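Local structure of succinylglutamate desuccinylase (Vibrio parahaemolyticus, 2BCO) at residues S4-D16 / M70-S82. The protein probably hydrolyses N-succinylglutamate to succinate and glutamate, the last step of arginine degradation by the AST pathway, using a bound zinc ion. Sequence-based numbering, arbitrary orientation.
Sequences SLFRQSFLTDTLD and MELVDSIIKDIES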
ATOM      1  N   SER A   4      19.577   0.118  19.677  1.00 67.05           N
ATOM      2  CA  SER A   4      19.717  -0.461  21.043  1.00 66.49           C
ATOM      3  C   SER A   4      18.895  -1.739  21.133  1.00 66.19           C
ATOM      4  O   SER A   4      19.252  -2.673  21.847  1.00 67.27           O
ATOM      5  CB  SER A   4      19.234   0.544  22.093  1.00 73.19           C
ATOM      6  OG  SER A   4      19.414   0.045  23.407  1.00 74.08           O
ATOM      7  N   LEU A   5      17.790  -1.769  20.398  1.00 40.39           N
ATOM      8  CA  LEU A   5      16.911  -2.926  20.381  1.00 37.57           C
ATOM      9  C   LEU A   5      17.330  -3.835  19.230  1.00 36.96           C
ATOM     10  O   LEU A   5      17.069  -5.039  19.242  1.00 36.38           O
ATOM     11  CB  LEU A   5      15.462  -2.470  20.182  1.00 39.58           C
ATOM     12  CG  LEU A   5      14.332  -3.402  20.633  1.00 38.28           C
ATOM     13  CD1 LEU A   5      14.313  -3.472  22.149  1.00 36.28           C
ATOM     14  CD2 LEU A   5      12.999  -2.880  20.122  1.00 36.23           C
ATOM     15  N   PHE A   6      17.994  -3.246  18.237  1.00 36.47           N
ATOM     16  CA  PHE A   6      18.443  -3.982  17.062  1.00 35.42           C
ATOM     17  C   PHE A   6      19.948  -4.211  17.031  1.00 37.46           C
ATOM     18  O   PHE A   6      20.727  -3.421  17.561  1.00 35.19           O
ATOM     19  CB  PHE A   6      18.041  -3.237  15.790  1.00 35.75           C
ATOM     20  CG  PHE A   6      16.583  -2.899  15.728  1.00 31.59           C
ATOM     21  CD1 PHE A   6      16.136  -1.624  16.058  1.00 29.97           C
ATOM     22  CD2 PHE A   6      15.648  -3.863  15.365  1.00 29.08           C
ATOM     23  CE1 PHE A   6      14.777  -1.313  16.028  1.00 30.46           C
ATOM     24  CE2 PHE A   6      14.294  -3.567  15.333  1.00 29.21           C
ATOM     25  CZ  PHE A   6      13.853  -2.286  15.666  1.00 30.14           C
ATOM     26  N   ARG A   7      20.345  -5.301  16.388  1.00 39.35           N
ATOM     27  CA  ARG A   7      21.751  -5.646  16.252  1.00 42.60           C
ATOM     28  C   ARG A   7      22.394  -4.584  15.365  1.00 42.19           C
ATOM     29  O   ARG A   7      23.459  -4.056  15.681  1.00 39.31           O
ATOM     30  CB  ARG A   7      21.886  -7.021  15.598  1.00 86.67           C
ATOM     31  CG  ARG A   7      23.315  -7.477  15.381  1.00 97.85           C
ATOM     32  CD  ARG A   7      23.378  -8.603  14.358  1.00107.18           C
ATOM     33  NE  ARG A   7      22.811  -8.193  13.074  1.00117.48           N
ATOM     34  CZ  ARG A   7      22.879  -8.912  11.959  1.00123.24           C
ATOM     35  NH1 ARG A   7      23.494 -10.087  11.958  1.00127.66           N
ATOM     36  NH2 ARG A   7      22.329  -8.457  10.841  1.00127.35           N
ATOM     37  N   GLN A   8      21.724  -4.272  14.259  1.00 39.32           N
ATOM     38  CA  GLN A   8      22.208  -3.270  13.319  1.00 36.04           C
ATOM     39  C   GLN A   8      21.093  -2.290  12.945  1.00 30.54           C
ATOM     40  O   GLN A   8      21.275  -1.078  13.044  1.00 28.29           O
ATOM     41  CB  GLN A   8      22.773  -3.961  12.075  1.00 80.46           C
ATOM     42  CG  GLN A   8      23.450  -3.022  11.086  1.00 89.98           C
ATOM     43  CD  GLN A   8      24.539  -3.712  10.282  1.00 93.72           C
ATOM     44  OE1 GLN A   8      24.338  -4.804   9.745  1.00 95.30           O
ATOM     45  NE2 GLN A   8      25.697  -3.071  10.184  1.00 95.25           N
ATOM     46  N   SER A   9      19.946  -2.819  12.520  1.00 30.17           N
ATOM     47  CA  SER A   9      18.786  -2.002  12.157  1.00 23.97           C
ATOM     48  C   SER A   9      17.550  -2.882  11.994  1.00 21.52           C
ATOM     49  O   SER A   9      17.646  -4.111  11.927  1.00 19.91           O
ATOM     50  CB  SER A   9      19.039  -1.233  10.856  1.00 23.90           C
ATOM     51  OG  SER A   9      18.988  -2.096   9.736  1.00 25.05           O
ATOM     52  N   PHE A  10      16.382  -2.252  11.925  1.00 27.21           N
ATOM     53  CA  PHE A  10      15.139  -2.995  11.776  1.00 23.76           C
ATOM     54  C   PHE A  10      15.134  -3.864  10.510  1.00 23.47           C
ATOM     55  O   PHE A  10      14.810  -5.051  10.560  1.00 25.21           O
ATOM     56  CB  PHE A  10      13.965  -2.016  11.756  1.00 19.21           C
ATOM     57  CG  PHE A  10      12.610  -2.672  11.676  1.00 19.52           C
ATOM     58  CD1 PHE A  10      12.295  -3.758  12.483  1.00 18.01           C
ATOM     59  CD2 PHE A  10      11.633  -2.176  10.815  1.00 17.98           C
ATOM     60  CE1 PHE A  10      11.024  -4.337  12.443  1.00 19.19           C
ATOM     61  CE2 PHE A  10      10.361  -2.744  10.766  1.00 15.19           C
ATOM     62  CZ  PHE A  10      10.061  -3.828  11.582  1.00 15.90           C
ATOM     63  N   LEU A  11      15.507  -3.275   9.382  1.00 17.56           N
ATOM     64  CA  LEU A  11      15.525  -3.993   8.118  1.00 18.20           C
ATOM     65  C   LEU A  11      16.663  -5.016   8.006  1.00 19.37           C
ATOM     66  O   LEU A  11      16.477  -6.090   7.433  1.00 18.30           O
ATOM     67  CB  LEU A  11      15.601  -3.002   6.953  1.00 13.35           C
ATOM     68  CG  LEU A  11      15.778  -3.581   5.543  1.00 10.65           C
ATOM     69  CD1 LEU A  11      14.642  -4.526   5.227  1.00  8.55           C
ATOM     70  CD2 LEU A  11      15.832  -2.445   4.538  1.00  9.12           C
ATOM     71  N   THR A  12      17.838  -4.691   8.535  1.00 23.06           N
ATOM     72  CA  THR A  12      18.959  -5.623   8.460  1.00 23.93           C
ATOM     73  C   THR A  12      18.727  -6.824   9.373  1.00 25.05           C
ATOM     74  O   THR A  12      18.935  -7.963   8.962  1.00 26.06           O
ATOM     75  CB  THR A  12      20.290  -4.940   8.831  1.00 33.66           C
ATOM     76  OG1 THR A  12      20.572  -3.905   7.877  1.00 37.51           O
ATOM     77  CG2 THR A  12      21.431  -5.952   8.802  1.00 32.82           C
ATOM     78  N   ASP A  13      18.292  -6.580  10.606  1.00 25.10           N
ATOM     79  CA  ASP A  13      18.030  -7.687  11.515  1.00 25.50           C
ATOM     80  C   ASP A  13      16.940  -8.577  10.929  1.00 27.25           C
ATOM     81  O   ASP A  13      17.050  -9.804  10.951  1.00 26.36           O
ATOM     82  CB  ASP A  13      17.574  -7.191  12.885  1.00 22.51           C
ATOM     83  CG  ASP A  13      18.713  -6.645  13.726  1.00 23.15           C
ATOM     84  OD1 ASP A  13      18.570  -6.641  14.966  1.00 23.23           O
ATOM     85  OD2 ASP A  13      19.741  -6.208  13.162  1.00 22.73           O
ATOM     86  N   THR A  14      15.888  -7.953  10.406  1.00 21.18           N
ATOM     87  CA  THR A  14      14.779  -8.696   9.825  1.00 22.14           C
ATOM     88  C   THR A  14      15.268  -9.618   8.716  1.00 23.83           C
ATOM     89  O   THR A  14      14.789 -10.745   8.582  1.00 23.29           O
ATOM     90  CB  THR A  14      13.697  -7.742   9.249  1.00 21.22           C
ATOM     91  OG1 THR A  14      13.096  -6.993  10.312  1.00 21.89           O
ATOM     92  CG2 THR A  14      12.618  -8.523   8.543  1.00 20.04           C
ATOM     93  N   LEU A  15      16.228  -9.142   7.931  1.00 28.40           N
ATOM     94  CA  LEU A  15      16.767  -9.929   6.826  1.00 35.00           C
ATOM     95  C   LEU A  15      17.734 -11.036   7.244  1.00 40.15           C
ATOM     96  O   LEU A  15      18.001 -11.945   6.462  1.00 39.47           O
ATOM     97  CB  LEU A  15      17.434  -9.003   5.799  1.00 27.08           C
ATOM     98  CG  LEU A  15      16.531  -8.602   4.618  1.00 27.29           C
ATOM     99  CD1 LEU A  15      15.109  -8.365   5.101  1.00 23.43           C
ATOM    100  CD2 LEU A  15      17.079  -7.362   3.928  1.00 21.41           C
ATOM    101  N   ASP A  16      18.241 -10.971   8.473  1.00 34.16           N
ATOM    102  CA  ASP A  16      19.167 -11.988   8.965  1.00 41.62           C
ATOM    103  C   ASP A  16      18.434 -13.054   9.770  1.00 46.94           C
ATOM    104  O   ASP A  16      17.904 -12.782  10.847  1.00 47.70           O
ATOM    105  CB  ASP A  16      20.262 -11.346   9.823  1.00 68.31           C
ATOM    106  CG  ASP A  16      21.255 -12.365  10.357  1.00 70.74           C
ATOM    107  OD1 ASP A  16      21.591 -13.315   9.619  1.00 71.27           O
ATOM    108  OD2 ASP A  16      21.714 -12.209  11.508  1.00 69.03           O
HETATM  109  N   MSE A  70      10.891  -0.121   2.269  1.00  7.63           N
HETATM  110  CA  MSE A  70      11.540  -0.817   3.371  1.00  8.94           C
HETATM  111  C   MSE A  70      12.697   0.043   3.865  1.00  7.98           C
HETATM  112  O   MSE A  70      12.917   0.162   5.072  1.00 10.94           O
HETATM  113  CB  MSE A  70      12.056  -2.187   2.910  1.00  3.58           C
HETATM  114  CG  MSE A  70      11.005  -3.047   2.222  1.00  8.08           C
HETATM  115 SE   MSE A  70      11.608  -4.840   1.745  1.00 37.84          SE
HETATM  116  CE  MSE A  70      13.513  -4.491   1.599  1.00 17.52           C
ATOM    117  N   GLU A  71      13.426   0.648   2.927  1.00 11.98           N
ATOM    118  CA  GLU A  71      14.555   1.513   3.267  1.00 11.96           C
ATOM    119  C   GLU A  71      14.050   2.750   4.004  1.00 10.51           C
ATOM    120  O   GLU A  71      14.658   3.174   4.986  1.00  7.78           O
ATOM    121  CB  GLU A  71      15.324   1.956   2.010  1.00 15.04           C
ATOM    122  CG  GLU A  71      15.968   0.832   1.199  1.00 13.27           C
ATOM    123  CD  GLU A  71      17.221   1.304   0.439  1.00 18.87           C
ATOM    124  OE1 GLU A  71      17.272   1.178  -0.811  1.00 12.78           O
ATOM    125  OE2 GLU A  71      18.154   1.809   1.108  1.00 17.15           O
ATOM    126  N   LEU A  72      12.940   3.325   3.531  1.00 14.38           N
ATOM    127  CA  LEU A  72      12.365   4.514   4.178  1.00 13.06           C
ATOM    128  C   LEU A  72      11.929   4.174   5.596  1.00 11.44           C
ATOM    129  O   LEU A  72      12.179   4.934   6.531  1.00 12.50           O
ATOM    130  CB  LEU A  72      11.159   5.049   3.393  1.00  9.31           C
ATOM    131  CG  LEU A  72      11.448   5.555   1.978  1.00 10.22           C
ATOM    132  CD1 LEU A  72      10.194   6.205   1.409  1.00  5.83           C
ATOM    133  CD2 LEU A  72      12.621   6.563   2.006  1.00  6.57           C
ATOM    134  N   VAL A  73      11.270   3.031   5.749  1.00 13.11           N
ATOM    135  CA  VAL A  73      10.821   2.586   7.063  1.00 13.75           C
ATOM    136  C   VAL A  73      12.043   2.371   7.949  1.00 12.69           C
ATOM    137  O   VAL A  73      12.053   2.754   9.111  1.00 14.63           O
ATOM    138  CB  VAL A  73      10.012   1.259   6.970  1.00 11.47           C
ATOM    139  CG1 VAL A  73       9.792   0.670   8.364  1.00 10.76           C
ATOM    140  CG2 VAL A  73       8.662   1.522   6.297  1.00  9.09           C
ATOM    141  N   ASP A  74      13.085   1.774   7.386  1.00 10.95           N
ATOM    142  CA  ASP A  74      14.295   1.513   8.153  1.00 11.72           C
ATOM    143  C   ASP A  74      14.941   2.780   8.714  1.00 12.85           C
ATOM    144  O   ASP A  74      15.451   2.776   9.834  1.00 14.92           O
ATOM    145  CB  ASP A  74      15.309   0.764   7.298  1.00 16.80           C
ATOM    146  CG  ASP A  74      16.536   0.367   8.080  1.00 18.15           C
ATOM    147  OD1 ASP A  74      16.411  -0.469   8.999  1.00 18.08           O
ATOM    148  OD2 ASP A  74      17.623   0.902   7.775  1.00 23.54           O
ATOM    149  N   SER A  75      14.927   3.856   7.933  1.00 14.27           N
ATOM    150  CA  SER A  75      15.499   5.134   8.365  1.00 16.64           C
ATOM    151  C   SER A  75      14.598   5.836   9.384  1.00 17.37           C
ATOM    152  O   SER A  75      15.084   6.567  10.253  1.00 18.24           O
ATOM    153  CB  SER A  75      15.728   6.051   7.165  1.00 14.91           C
ATOM    154  OG  SER A  75      16.601   5.438   6.227  1.00 21.05           O
ATOM    155  N   ILE A  76      13.289   5.619   9.276  1.00 14.84           N
ATOM    156  CA  ILE A  76      12.350   6.211  10.223  1.00 12.93           C
ATOM    157  C   ILE A  76      12.538   5.545  11.588  1.00 13.20           C
ATOM    158  O   ILE A  76      12.529   6.218  12.621  1.00 13.42           O
ATOM    159  CB  ILE A  76      10.884   6.067   9.720  1.00  9.17           C
ATOM    160  CG1 ILE A  76      10.619   7.140   8.655  1.00  8.00           C
ATOM    161  CG2 ILE A  76       9.888   6.192  10.867  1.00  5.95           C
ATOM    162  CD1 ILE A  76       9.336   6.967   7.898  1.00  5.90           C
ATOM    163  N   ILE A  77      12.726   4.228  11.592  1.00 13.65           N
ATOM    164  CA  ILE A  77      12.936   3.498  12.837  1.00 15.81           C
ATOM    165  C   ILE A  77      14.233   4.004  13.479  1.00 20.63           C
ATOM    166  O   ILE A  77      14.296   4.264  14.680  1.00 19.88           O
ATOM    167  CB  ILE A  77      13.076   1.971  12.593  1.00 17.35           C
ATOM    168  CG1 ILE A  77      11.819   1.418  11.910  1.00 13.91           C
ATOM    169  CG2 ILE A  77      13.356   1.259  13.911  1.00 13.27           C
ATOM    170  CD1 ILE A  77      10.562   1.577  12.708  1.00 17.28           C
ATOM    171  N   LYS A  78      15.266   4.149  12.663  1.00 24.88           N
ATOM    172  CA  LYS A  78      16.552   4.622  13.148  1.00 28.01           C
ATOM    173  C   LYS A  78      16.457   6.023  13.752  1.00 28.74           C
ATOM    174  O   LYS A  78      17.094   6.310  14.768  1.00 27.00           O
ATOM    175  CB  LYS A  78      17.570   4.608  12.005  1.00 57.21           C
ATOM    176  CG  LYS A  78      18.995   4.961  12.411  1.00 64.20           C
ATOM    177  CD  LYS A  78      19.958   4.739  11.251  1.00 71.47           C
ATOM    178  CE  LYS A  78      19.947   3.280  10.790  1.00 75.50           C
ATOM    179  NZ  LYS A  78      20.840   3.037   9.622  1.00 80.17           N
ATOM    180  N   ASP A  79      15.659   6.894  13.135  1.00 26.78           N
ATOM    181  CA  ASP A  79      15.511   8.258  13.638  1.00 24.84           C
ATOM    182  C   ASP A  79      14.647   8.317  14.892  1.00 24.03           C
ATOM    183  O   ASP A  79      14.878   9.146  15.772  1.00 23.78           O
ATOM    184  CB  ASP A  79      14.944   9.180  12.550  1.00 25.61           C
ATOM    185  CG  ASP A  79      15.940   9.435  11.423  1.00 27.01           C
ATOM    186  OD1 ASP A  79      17.144   9.151  11.614  1.00 25.64           O
ATOM    187  OD2 ASP A  79      15.530   9.926  10.350  1.00 28.30           O
ATOM    188  N   ILE A  80      13.653   7.442  14.978  1.00 24.17           N
ATOM    189  CA  ILE A  80      12.794   7.407  16.155  1.00 23.92           C
ATOM    190  C   ILE A  80      13.610   6.913  17.350  1.00 26.00           C
ATOM    191  O   ILE A  80      13.459   7.410  18.470  1.00 25.82           O
ATOM    192  CB  ILE A  80      11.594   6.449  15.954  1.00 19.00           C
ATOM    193  CG1 ILE A  80      10.636   7.019  14.907  1.00 16.73           C
ATOM    194  CG2 ILE A  80      10.882   6.213  17.283  1.00 17.10           C
ATOM    195  CD1 ILE A  80       9.491   6.101  14.564  1.00 12.22           C
ATOM    196  N   GLU A  81      14.478   5.937  17.109  1.00 25.85           N
ATOM    197  CA  GLU A  81      15.295   5.368  18.175  1.00 29.03           C
ATOM    198  C   GLU A  81      16.359   6.334  18.675  1.00 29.20           C
ATOM    199  O   GLU A  81      16.793   6.234  19.817  1.00 31.15           O
ATOM    200  CB  GLU A  81      15.961   4.073  17.709  1.00 40.16           C
ATOM    201  CG  GLU A  81      15.853   2.943  18.716  1.00 45.50           C
ATOM    202  CD  GLU A  81      16.584   1.687  18.276  1.00 50.16           C
ATOM    203  OE1 GLU A  81      16.305   0.611  18.856  1.00 53.72           O
ATOM    204  OE2 GLU A  81      17.440   1.776  17.365  1.00 47.76           O
ATOM    205  N   SER A  82      16.776   7.265  17.823  1.00 35.79           N
ATOM    206  CA  SER A  82      17.785   8.249  18.202  1.00 36.77           C
ATOM    207  C   SER A  82      17.138   9.543  18.699  1.00 37.96           C
ATOM    208  O   SER A  82      17.836  10.500  19.033  1.00 39.36           O
ATOM    209  CB  SER A  82      18.702   8.563  17.015  1.00 35.39           C
ATOM    210  OG  SER A  82      17.994   9.210  15.974  1.00 33.95           O
TER
HETATM  211  O   HOH W   1      16.061   0.691  12.144  1.00 30.86           O
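Leu11 lays its isobutyl end over the first turn of segment 70-82, where CD1 meets CE of selenomethionine Met70 at 3.8 Å. The two side chains cross at about a right angle. CD2 of Leu11 rests near the Met70 carbonyl. One carboxylate oxygen of Asp74 holds the start of helix 10-15. Its CG stands anti to the backbone N (chi1 -175°), which carries OD1 across to Leu11 N at 3.0 Å. This bond is nearly straight, at 167°, and meets OD1 on the anti side, well out of the carboxylate plane. Ser9 OG lies 3.1 Å from Asp74 OD1 and is hydrogen-bonded with Thr12 OG1. Ser9 is the N-cap residue. The helix start would probably favour the negative charge of Asp74. A water links Phe10 N to Asp74 O.

The contact sets the N-terminal segment on helix 68-81 of the catalytic domain, which belongs to the M14 zinc carboxypeptidase-like family. The helix follows zinc ligands His63 and Glu66, and the Met70 side chain lies about 10 Å from the zinc ion.

The two branches of Ile77 spread to meet two aromatic rings: CG2 touches Phe6 CE1 at 3.6 Å, and CG1 meets Phe10 CD2 at 3.8 Å. Val73 CG1 reaches the edge of the Phe10 ring, near its plane. Leu42 of strand 41-45 touches Phe6, Phe10 and Ile77; Phe93 of strand 90-95 packs on Val73 and Ile77. Phe10 CA lies against one face of the Phe6 ring, toward its rim, and Leu5 CB against the other. Near the helix C-terminus, Glu81 extends beyond CG. Leu5 N donates to Glu81 OE1 at 3.2 Å. Ser4 N adds a weak second bond to this oxygen. Glu81 OE2 lies at the Phe6 ring edge, in plane, with ring and carboxylate turned 57° apart.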